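Local coordinates for predicted ATPase involved in replication control, Cdc46/Mcm family (Methanopyrus kandleri AV19, PDB 3F8T), which belongs to the MCM family of replicative helicases and probably binds ATP and single-stranded DNA, at residues E453-L458 / E481-Y486; R420-H425 / E474-A479; E135-D140 / V148-H153; R126-A131 / R287-R292. The protein carries 2 engineered substitutions. All coordinates share one frame; numbering follows the deposited sequence.

In the fold
Interactions 1 and 2 both use helix 473-489, packing it against helix 449-465 and helix 417-439 respectively in the range of the AAA-lid, and they touch each other. Interaction 1 is wholly buried and relies on aliphatic methyls; interaction 2 runs from a buried leucine-valine contact out to an arginine-aspartate pair nearer the surface. About 43 Å from interaction 1, centre to centre, lies interaction 3, a hairpin of the OB fold. Its neighbour, interaction 4, adds a strand of the P-loop region to the same sheet. Both are partly buried and rest chiefly on backbone hydrogen bonds, with mostly apolar groups on one face and mainly polar or charged ones on the other.

Interaction 1: residues E453-L458 / E481-Y486; sequences ESVERL and ELVDWY
L482 is the first residue of 481-486 to meet 453-458. Its CD1 lies 4.3 Å from CD2 of L458, a light touch between two methyls, and its side chain also rests on E220 and L227 of helix 219-229. V483 follows and does most of the work. With CG1 anti to the backbone N (chi1 173°), its other methyl, CG2, is the one presented to the facing helix. There CG2 lies 3.5 Å from CG2 of V455, tighter than usual van der Waals contact, and the two valine side chains cross at about a right angle. The same methyl is 3.6 Å from CD1 of L458, and CB of S454 approaches it more loosely at 4.2 Å. The segments lie on two helices of the AAA-lid; here their local axes run at 137° and come within 9.7 Å. Short, branched valines suit the point of closest backbone approach, while the longer leucines reach each other where the helices have diverged. S454 can be polar in this buried setting because its OG hydrogen-bonds to D372 and to the carbonyl O of R450. W426 of helix 417-439 touches both V455 and V483, and L373 of strand 373-376 touches L458 and V483.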
# COMPACT_ATOMS: atom_id res chain seq x y z
N GLU A 453 24.06 0.16 -2.60
CA GLU A 453 22.69 0.44 -2.19
C GLU A 453 21.78 -0.79 -2.31
O GLU A 453 21.00 -1.09 -1.39
CB GLU A 453 22.14 1.66 -2.96
CG GLU A 453 22.84 2.96 -2.52
CD GLU A 453 22.88 4.07 -3.58
OE1 GLU A 453 22.14 3.99 -4.58
OE2 GLU A 453 23.68 5.03 -3.40
N SER A 454 21.90 -1.54 -3.40
CA SER A 454 21.06 -2.73 -3.61
C SER A 454 21.34 -3.82 -2.59
O SER A 454 20.41 -4.43 -2.02
CB SER A 454 21.22 -3.28 -5.02
OG SER A 454 20.81 -2.31 -5.97
N VAL A 455 22.63 -4.07 -2.33
CA VAL A 455 22.98 -5.07 -1.32
C VAL A 455 22.38 -4.68 0.04
O VAL A 455 21.79 -5.52 0.72
CB VAL A 455 24.51 -5.27 -1.21
CG1 VAL A 455 24.85 -6.17 -0.02
CG2 VAL A 455 25.01 -5.90 -2.49
N GLU A 456 22.50 -3.41 0.41
CA GLU A 456 21.96 -2.94 1.69
C GLU A 456 20.44 -3.13 1.77
O GLU A 456 19.93 -3.60 2.78
CB GLU A 456 22.37 -1.48 2.00
CG GLU A 456 21.67 -0.92 3.23
CD GLU A 456 22.55 -0.02 4.11
OE1 GLU A 456 23.74 0.19 3.82
OE2 GLU A 456 22.00 0.50 5.11
N ARG A 457 19.73 -2.76 0.70
CA ARG A 457 18.28 -2.95 0.63
C ARG A 457 17.88 -4.41 0.74
O ARG A 457 16.92 -4.73 1.46
CB ARG A 457 17.73 -2.40 -0.68
CG ARG A 457 17.68 -0.90 -0.74
CD ARG A 457 17.14 -0.43 -2.10
NE ARG A 457 17.52 0.96 -2.33
CZ ARG A 457 18.27 1.41 -3.33
NH1 ARG A 457 18.73 0.59 -4.27
NH2 ARG A 457 18.55 2.70 -3.40
N LEU A 458 18.58 -5.27 0.02
CA LEU A 458 18.29 -6.71 0.06
C LEU A 458 18.56 -7.29 1.44
O LEU A 458 17.83 -8.19 1.89
CB LEU A 458 19.09 -7.47 -0.99
CG LEU A 458 18.65 -7.29 -2.45
CD1 LEU A 458 19.84 -7.56 -3.38
CD2 LEU A 458 17.51 -8.27 -2.74
N GLU A 481 25.28 -12.24 -2.57
CA GLU A 481 25.21 -13.38 -3.50
C GLU A 481 24.22 -13.11 -4.63
O GLU A 481 24.48 -13.45 -5.79
CB GLU A 481 24.84 -14.66 -2.76
CG GLU A 481 25.06 -15.96 -3.56
CD GLU A 481 23.85 -16.39 -4.39
OE1 GLU A 481 22.68 -16.20 -3.95
OE2 GLU A 481 24.07 -16.93 -5.50
N LEU A 482 23.09 -12.49 -4.31
CA LEU A 482 22.10 -12.17 -5.35
C LEU A 482 22.55 -11.07 -6.29
O LEU A 482 22.32 -11.17 -7.50
CB LEU A 482 20.75 -11.78 -4.73
CG LEU A 482 20.04 -12.89 -3.96
CD1 LEU A 482 18.84 -12.32 -3.22
CD2 LEU A 482 19.63 -14.08 -4.84
N VAL A 483 23.19 -10.03 -5.76
CA VAL A 483 23.70 -8.95 -6.61
C VAL A 483 24.80 -9.51 -7.51
O VAL A 483 24.79 -9.29 -8.73
CB VAL A 483 24.17 -7.70 -5.80
CG1 VAL A 483 24.85 -6.66 -6.72
CG2 VAL A 483 22.98 -7.04 -5.10
N ASP A 484 25.72 -10.28 -6.92
CA ASP A 484 26.79 -10.95 -7.69
C ASP A 484 26.25 -11.86 -8.80
O ASP A 484 26.77 -11.86 -9.94
CB ASP A 484 27.69 -11.76 -6.77
CG ASP A 484 28.65 -10.88 -5.99
OD1 ASP A 484 28.94 -9.75 -6.43
OD2 ASP A 484 29.12 -11.33 -4.94
N TRP A 485 25.21 -12.62 -8.49
CA TRP A 485 24.58 -13.51 -9.47
C TRP A 485 24.04 -12.71 -10.65
O TRP A 485 24.30 -13.06 -11.80
CB TRP A 485 23.47 -14.34 -8.81
CG TRP A 485 22.79 -15.33 -9.71
CD1 TRP A 485 23.15 -16.63 -9.95
CD2 TRP A 485 21.61 -15.10 -10.49
NE1 TRP A 485 22.28 -17.22 -10.84
CE2 TRP A 485 21.32 -16.30 -11.18
CE3 TRP A 485 20.78 -13.99 -10.68
CZ2 TRP A 485 20.23 -16.42 -12.04
CZ3 TRP A 485 19.69 -14.11 -11.54
CH2 TRP A 485 19.42 -15.32 -12.20
N TYR A 486 23.31 -11.63 -10.35
CA TYR A 486 22.84 -10.66 -11.36
C TYR A 486 23.98 -10.10 -12.22
O TYR A 486 23.91 -10.10 -13.46
CB TYR A 486 22.09 -9.51 -10.67
CG TYR A 486 22.05 -8.20 -11.46
CD1 TYR A 486 21.71 -8.20 -12.81
CD2 TYR A 486 22.34 -6.98 -10.85
CE1 TYR A 486 21.68 -7.03 -13.55
CE2 TYR A 486 22.31 -5.78 -11.59
CZ TYR A 486 21.97 -5.82 -12.94
OH TYR A 486 21.89 -4.68 -13.73

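Interaction 2: residues R420-H425 / E474-A479; sequences RKRLEH and EDVDIA
R422 reaches from helix 417-439 to V476 and D477 on helix 473-489, bridging two roughly parallel helices whose local axes run at 26° and approach to 9.1 Å. Its CB points toward the other helix, and CG, anti to the backbone N, lies 3.7 Å from CG1 of V476, so the aliphatic root of the arginine serves as hydrophobic cover. The chain then bends at chi2 (80°), and CD comes to 3.3 Å from OD1 of D477. After a second bend at chi3, NE lies 3.2 Å from the same oxygen. At the tip, NH2 is 2.8 Å from OD2 of D477 in a salt bridge. The carboxylate stands over one face of the guanidinium, the two planes 80° apart, and no N-H points at the oxygen. From the edge of the guanidinium, near its plane, OE2 of E474 comes to 4.4 Å from NH2, beyond salt-bridge range. An alanine in place of R422 would probably leave D477 without this counter-charge and strip CG1 of V476 of part of its cover. Deeper in, CG1 of V476 packs 3.8 Å from CA of L423, a buried leucine whose side chain also touches E456 of helix 449-465. Valine suits this site because one methyl can meet both the arginine stem and the leucine backbone. In this part of the AAA-lid the R422-D477 attraction is electrostatic and carries no directional bond, and the arginine's positive charge would probably help keep both acidic side chains ionised.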
# COMPACT_ATOMS: atom_id res chain seq x y z
N ARG A 420 27.84 -3.80 8.79
CA ARG A 420 28.38 -2.66 8.05
C ARG A 420 29.77 -2.98 7.53
O ARG A 420 30.08 -2.69 6.37
CB ARG A 420 28.40 -1.39 8.90
CG ARG A 420 28.98 -0.21 8.16
CD ARG A 420 28.86 1.07 8.95
NE ARG A 420 29.76 1.13 10.10
CZ ARG A 420 31.09 1.10 10.05
NH1 ARG A 420 31.73 0.97 8.90
NH2 ARG A 420 31.78 1.19 11.18
N LYS A 421 30.59 -3.61 8.37
CA LYS A 421 31.93 -4.01 7.94
C LYS A 421 31.88 -5.07 6.83
O LYS A 421 32.64 -4.99 5.86
CB LYS A 421 32.77 -4.48 9.13
CG LYS A 421 33.21 -3.32 10.01
CD LYS A 421 33.92 -3.79 11.27
CE LYS A 421 34.60 -2.61 11.96
NZ LYS A 421 34.61 -2.75 13.45
N ARG A 422 30.97 -6.03 6.98
CA ARG A 422 30.78 -7.08 5.98
C ARG A 422 30.38 -6.47 4.63
O ARG A 422 30.85 -6.91 3.57
CB ARG A 422 29.72 -8.08 6.47
CG ARG A 422 29.45 -9.23 5.51
CD ARG A 422 30.51 -10.34 5.60
NE ARG A 422 30.01 -11.42 6.44
CZ ARG A 422 30.34 -12.70 6.32
NH1 ARG A 422 31.19 -13.09 5.38
NH2 ARG A 422 29.80 -13.59 7.14
N LEU A 423 29.53 -5.44 4.68
CA LEU A 423 29.03 -4.78 3.49
C LEU A 423 30.13 -3.98 2.80
O LEU A 423 30.32 -4.07 1.59
CB LEU A 423 27.86 -3.87 3.85
CG LEU A 423 27.29 -2.96 2.76
CD1 LEU A 423 26.73 -3.75 1.60
CD2 LEU A 423 26.23 -2.05 3.35
N GLU A 424 30.87 -3.20 3.59
CA GLU A 424 31.97 -2.39 3.06
C GLU A 424 33.07 -3.27 2.44
O GLU A 424 33.63 -2.92 1.38
CB GLU A 424 32.46 -1.38 4.11
CG GLU A 424 31.36 -0.33 4.38
CD GLU A 424 31.71 0.80 5.34
OE1 GLU A 424 32.35 0.55 6.39
OE2 GLU A 424 31.29 1.95 5.04
N HIS A 425 33.33 -4.41 3.06
CA HIS A 425 34.32 -5.39 2.59
C HIS A 425 33.93 -6.00 1.24
O HIS A 425 34.76 -6.05 0.32
CB HIS A 425 34.51 -6.51 3.62
CG HIS A 425 35.48 -7.58 3.19
ND1 HIS A 425 36.83 -7.35 3.08
CD2 HIS A 425 35.29 -8.87 2.85
CE1 HIS A 425 37.44 -8.46 2.70
NE2 HIS A 425 36.52 -9.40 2.55
N GLU A 474 25.11 -12.25 8.05
CA GLU A 474 24.41 -13.30 7.32
C GLU A 474 23.40 -12.74 6.29
O GLU A 474 23.26 -13.31 5.19
CB GLU A 474 23.71 -14.22 8.31
CG GLU A 474 24.67 -15.15 9.09
CD GLU A 474 25.65 -14.42 10.01
OE1 GLU A 474 25.29 -13.36 10.61
OE2 GLU A 474 26.81 -14.92 10.13
N ASP A 475 22.73 -11.63 6.64
CA ASP A 475 21.80 -10.94 5.72
C ASP A 475 22.56 -10.28 4.57
O ASP A 475 22.06 -10.23 3.44
CB ASP A 475 20.96 -9.87 6.44
CG ASP A 475 20.19 -10.41 7.65
OD1 ASP A 475 19.59 -11.50 7.55
OD2 ASP A 475 20.17 -9.73 8.70
N VAL A 476 23.73 -9.73 4.88
CA VAL A 476 24.58 -9.09 3.88
C VAL A 476 25.06 -10.12 2.88
O VAL A 476 25.05 -9.87 1.68
CB VAL A 476 25.76 -8.32 4.52
CG1 VAL A 476 26.70 -7.81 3.41
CG2 VAL A 476 25.23 -7.13 5.34
N ASP A 477 25.44 -11.29 3.38
CA ASP A 477 25.96 -12.37 2.56
C ASP A 477 24.93 -12.86 1.54
O ASP A 477 25.26 -13.12 0.37
CB ASP A 477 26.43 -13.54 3.44
CG ASP A 477 27.76 -13.25 4.12
OD1 ASP A 477 28.38 -12.21 3.84
OD2 ASP A 477 28.19 -14.10 4.93
N ILE A 478 23.69 -13.01 2.00
CA ILE A 478 22.61 -13.45 1.12
C ILE A 478 22.33 -12.41 0.03
O ILE A 478 22.21 -12.74 -1.15
CB ILE A 478 21.33 -13.71 1.94
CG1 ILE A 478 21.47 -15.01 2.73
CG2 ILE A 478 20.08 -13.74 1.02
CD1 ILE A 478 20.40 -15.14 3.82
N ALA A 479 22.22 -11.15 0.45
CA ALA A 479 22.05 -10.00 -0.46
C ALA A 479 23.18 -9.92 -1.52
O ALA A 479 22.91 -9.78 -2.73
CB ALA A 479 21.99 -8.73 0.36

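Interaction 3: residues E135-D140 / V148-H153; sequences EHAIVD and VRLHGH
In both H136 and R149 the CG atom stands anti to the carbonyl carbon (chi1 -69° and -81°), which, with the two residues on the same face of the sheet, lays their side chains side by side and pointing the same way. CE1 of H136 lies 3.6 Å from CG of R149, so the imidazole meets the aliphatic stem, while NE of R149 goes on to a salt bridge with D173. Next along, A137 and V148 form an antiparallel hydrogen-bonded pair: A137 N donates to V148 O at 2.9 Å, and V148 N to A137 O at 2.8 Å. This is one hairpin of the OB fold, strand 134-140 against strand 145-149. On the A137 and V148 face, CG2 of V139 packs 3.9 Å from CG2 of V148. CD2 of L150 lies 4.2 Å from CB of A137, and L155 touches both side chains; the small alanine leaves room for the leucine. E135 O accepts a 2.9 Å bond from L150 N. E135 and H136 together face R129 in a classic beta bulge. The chain leaves the strand through a type I' turn from L150 to H153, in which L150 O is gripped by both N and ND1 of H153, and H151 N donates to a water 2.7 Å away.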
# COMPACT_ATOMS: atom_id res chain seq x y z
N GLU A 135 -14.67 17.95 -2.64
CA GLU A 135 -16.09 17.65 -2.43
C GLU A 135 -16.48 16.17 -2.47
O GLU A 135 -17.33 15.75 -1.69
CB GLU A 135 -16.97 18.40 -3.44
CG GLU A 135 -16.87 19.92 -3.38
CD GLU A 135 -17.55 20.62 -4.54
OE1 GLU A 135 -17.87 19.96 -5.56
OE2 GLU A 135 -17.74 21.86 -4.44
N HIS A 136 -15.91 15.42 -3.40
CA HIS A 136 -16.31 14.03 -3.64
C HIS A 136 -15.10 13.12 -3.78
O HIS A 136 -14.04 13.54 -4.24
CB HIS A 136 -17.10 13.91 -4.94
CG HIS A 136 -18.46 14.54 -4.89
ND1 HIS A 136 -19.60 13.82 -4.63
CD2 HIS A 136 -18.86 15.82 -5.11
CE1 HIS A 136 -20.65 14.63 -4.66
NE2 HIS A 136 -20.22 15.85 -4.94
N ALA A 137 -15.28 11.86 -3.40
CA ALA A 137 -14.26 10.85 -3.62
C ALA A 137 -14.89 9.54 -4.07
O ALA A 137 -16.09 9.28 -3.82
CB ALA A 137 -13.43 10.65 -2.36
N ILE A 138 -14.09 8.72 -4.74
CA ILE A 138 -14.49 7.34 -5.00
C ILE A 138 -13.48 6.46 -4.27
O ILE A 138 -12.26 6.66 -4.43
CB ILE A 138 -14.48 6.99 -6.49
CG1 ILE A 138 -15.57 7.78 -7.25
CG2 ILE A 138 -14.67 5.47 -6.69
CD1 ILE A 138 -15.33 7.77 -8.76
N VAL A 139 -13.98 5.51 -3.48
CA VAL A 139 -13.12 4.62 -2.70
C VAL A 139 -13.29 3.14 -3.09
O VAL A 139 -14.40 2.59 -3.05
CB VAL A 139 -13.38 4.78 -1.16
CG1 VAL A 139 -12.51 3.86 -0.36
CG2 VAL A 139 -13.15 6.24 -0.71
N ASP A 140 -12.17 2.49 -3.43
CA ASP A 140 -12.15 1.05 -3.71
C ASP A 140 -12.07 0.30 -2.38
O ASP A 140 -11.03 0.30 -1.71
CB ASP A 140 -10.95 0.70 -4.61
CG ASP A 140 -10.79 -0.81 -4.87
OD1 ASP A 140 -11.69 -1.62 -4.53
OD2 ASP A 140 -9.73 -1.17 -5.40
N VAL A 148 -18.36 8.95 -2.26
CA VAL A 148 -18.32 9.62 -0.95
C VAL A 148 -18.46 11.13 -1.09
O VAL A 148 -17.70 11.76 -1.85
CB VAL A 148 -16.99 9.31 -0.17
CG1 VAL A 148 -17.05 9.88 1.24
CG2 VAL A 148 -16.71 7.79 -0.11
N ARG A 149 -19.43 11.71 -0.39
CA ARG A 149 -19.54 13.17 -0.23
C ARG A 149 -18.72 13.52 1.00
O ARG A 149 -18.99 13.01 2.09
CB ARG A 149 -21.00 13.61 -0.08
CG ARG A 149 -21.75 13.72 -1.39
CD ARG A 149 -23.17 14.29 -1.17
NE ARG A 149 -24.03 13.31 -0.52
CZ ARG A 149 -24.83 12.45 -1.16
NH1 ARG A 149 -24.91 12.47 -2.48
NH2 ARG A 149 -25.54 11.58 -0.47
N LEU A 150 -17.72 14.38 0.81
CA LEU A 150 -16.68 14.57 1.82
C LEU A 150 -17.03 15.55 2.93
O LEU A 150 -16.52 15.43 4.04
CB LEU A 150 -15.34 14.93 1.18
CG LEU A 150 -14.69 13.83 0.33
CD1 LEU A 150 -13.56 14.41 -0.50
CD2 LEU A 150 -14.18 12.69 1.21
N HIS A 151 -17.86 16.55 2.63
CA HIS A 151 -18.29 17.52 3.65
C HIS A 151 -17.11 18.14 4.41
O HIS A 151 -17.10 18.18 5.64
CB HIS A 151 -19.28 16.87 4.64
CG HIS A 151 -20.49 16.28 3.99
ND1 HIS A 151 -21.42 17.05 3.31
CD2 HIS A 151 -20.93 15.00 3.90
CE1 HIS A 151 -22.37 16.27 2.83
NE2 HIS A 151 -22.10 15.02 3.18
N GLY A 152 -16.11 18.60 3.67
CA GLY A 152 -14.96 19.28 4.28
C GLY A 152 -13.83 18.38 4.74
O GLY A 152 -12.74 18.86 5.09
N HIS A 153 -14.08 17.07 4.77
CA HIS A 153 -13.05 16.12 5.19
C HIS A 153 -12.07 15.88 4.07
O HIS A 153 -12.45 15.74 2.91
CB HIS A 153 -13.68 14.81 5.64
CG HIS A 153 -14.58 14.95 6.82
ND1 HIS A 153 -15.94 15.14 6.69
CD2 HIS A 153 -14.33 14.96 8.15
CE1 HIS A 153 -16.49 15.24 7.89
NE2 HIS A 153 -15.53 15.14 8.79
O HOH W 1 -19.21 17.45 0.44

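Interaction 4: residues R126-A131 / R287-R292; sequences REVRGA and RGWALR
R292 and W289 bury the most surface here, each on its own face of an antiparallel strand pair. On the W289 face, CG of the tryptophan sits between the backbone N and the carbonyl carbon (chi1 54°), and the indole folds over the opposite backbone. CA of G130 lies 4.2 Å from the centroid of the six-membered ring, a CH-pi contact over the face. Glycine suits this spot, since a CB there would press tightly on CZ2. In the ring plane, NE1 donates to A131 O at 2.7 Å with some bend (148°), and at another edge CG2 of V128 touches CZ3 at 3.6 Å. An alanine at W289 would probably leave A131 O without this donor and uncover G130 and the methyl of V128. On the other face R292 runs extended from CG to NE and crosses E127 at about a right angle. NH1 bonds to the anti lone pair of E127 OE1 at 3.2 Å, a salt bridge lying near the guanidinium plane. NH2 of R292 also comes 3.0 Å from NE of R126, a like-charge approach that E127 probably eases. Between the faces, paired backbone bonds join V128 with L291 and G130 with W289. Strand 118-130 of the OB fold thus gains strand 289-293 from the P-loop region as a partner; with 281-285 on its far side that strand forms a hairpin, consistent with the helix-2 insert of MCM ATPases, and 134-140, whose L134 side chain touches W289, pairs with 118-130.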
# COMPACT_ATOMS: atom_id res chain seq x y z
N ARG A 126 -9.56 6.15 -5.07
CA ARG A 126 -9.29 6.08 -6.50
C ARG A 126 -9.28 7.46 -7.14
O ARG A 126 -8.55 7.70 -8.11
CB ARG A 126 -10.37 5.24 -7.18
CG ARG A 126 -10.36 3.78 -6.77
CD ARG A 126 -9.32 3.00 -7.55
NE ARG A 126 -9.88 2.55 -8.82
CZ ARG A 126 -10.15 1.28 -9.11
NH1 ARG A 126 -9.89 0.30 -8.26
NH2 ARG A 126 -10.68 1.00 -10.29
N GLU A 127 -10.10 8.36 -6.60
CA GLU A 127 -10.37 9.62 -7.26
C GLU A 127 -10.94 10.64 -6.27
O GLU A 127 -11.61 10.27 -5.30
CB GLU A 127 -11.34 9.40 -8.43
CG GLU A 127 -11.64 10.64 -9.25
CD GLU A 127 -12.66 10.39 -10.34
OE1 GLU A 127 -12.65 9.29 -10.95
OE2 GLU A 127 -13.48 11.32 -10.58
N VAL A 128 -10.64 11.91 -6.51
CA VAL A 128 -11.26 12.99 -5.75
C VAL A 128 -11.71 14.06 -6.73
O VAL A 128 -11.15 14.18 -7.83
CB VAL A 128 -10.34 13.59 -4.67
CG1 VAL A 128 -9.90 12.53 -3.67
CG2 VAL A 128 -9.11 14.34 -5.27
N ARG A 129 -12.72 14.83 -6.35
CA ARG A 129 -13.17 15.92 -7.19
C ARG A 129 -13.77 17.09 -6.40
O ARG A 129 -14.23 16.92 -5.25
CB ARG A 129 -14.10 15.43 -8.31
CG ARG A 129 -15.51 15.12 -7.93
CD ARG A 129 -16.34 14.76 -9.16
NE ARG A 129 -17.78 14.77 -8.87
CZ ARG A 129 -18.45 13.76 -8.32
NH1 ARG A 129 -17.83 12.64 -7.99
NH2 ARG A 129 -19.76 13.88 -8.10
N GLY A 130 -13.71 18.27 -7.02
CA GLY A 130 -14.22 19.49 -6.42
C GLY A 130 -13.96 20.72 -7.26
O GLY A 130 -13.65 20.63 -8.45
N ALA A 131 -14.10 21.88 -6.64
CA ALA A 131 -13.90 23.15 -7.33
C ALA A 131 -13.07 24.05 -6.42
O ALA A 131 -11.84 23.92 -6.36
CB ALA A 131 -15.24 23.78 -7.69
N ARG A 287 -15.86 22.32 -15.38
CA ARG A 287 -16.72 22.98 -14.38
C ARG A 287 -16.31 22.55 -12.96
O ARG A 287 -17.16 22.25 -12.12
CB ARG A 287 -18.20 22.70 -14.65
N GLY A 288 -15.00 22.53 -12.73
CA GLY A 288 -14.41 21.94 -11.53
C GLY A 288 -13.18 21.13 -11.92
O GLY A 288 -12.72 21.21 -13.06
N TRP A 289 -12.67 20.34 -10.98
CA TRP A 289 -11.49 19.50 -11.23
C TRP A 289 -11.71 18.10 -10.66
O TRP A 289 -12.39 17.94 -9.65
CB TRP A 289 -10.23 20.14 -10.61
CG TRP A 289 -10.39 20.46 -9.16
CD1 TRP A 289 -10.76 21.66 -8.62
CD2 TRP A 289 -10.19 19.56 -8.05
NE1 TRP A 289 -10.80 21.57 -7.24
CE2 TRP A 289 -10.46 20.29 -6.87
CE3 TRP A 289 -9.82 18.21 -7.94
CZ2 TRP A 289 -10.37 19.72 -5.60
CZ3 TRP A 289 -9.73 17.64 -6.68
CH2 TRP A 289 -10.00 18.39 -5.52
N ALA A 290 -11.15 17.09 -11.32
CA ALA A 290 -11.15 15.73 -10.79
C ALA A 290 -9.74 15.16 -10.92
O ALA A 290 -9.10 15.35 -11.96
CB ALA A 290 -12.14 14.86 -11.52
N LEU A 291 -9.26 14.50 -9.88
CA LEU A 291 -7.94 13.89 -9.89
C LEU A 291 -8.08 12.39 -9.64
O LEU A 291 -8.57 11.98 -8.58
CB LEU A 291 -7.06 14.54 -8.82
CG LEU A 291 -5.61 14.06 -8.71
CD1 LEU A 291 -4.83 14.40 -9.98
CD2 LEU A 291 -4.94 14.66 -7.48
N ARG A 292 -7.67 11.58 -10.63
CA ARG A 292 -7.84 10.12 -10.59
C ARG A 292 -6.48 9.41 -10.57
O ARG A 292 -5.60 9.69 -11.40
CB ARG A 292 -8.68 9.64 -11.79
CG ARG A 292 -8.63 8.12 -11.96
CD ARG A 292 -9.78 7.52 -12.75
NE ARG A 292 -9.88 6.09 -12.41
CZ ARG A 292 -10.65 5.58 -11.45
NH1 ARG A 292 -11.46 6.37 -10.72
NH2 ARG A 292 -10.64 4.27 -11.22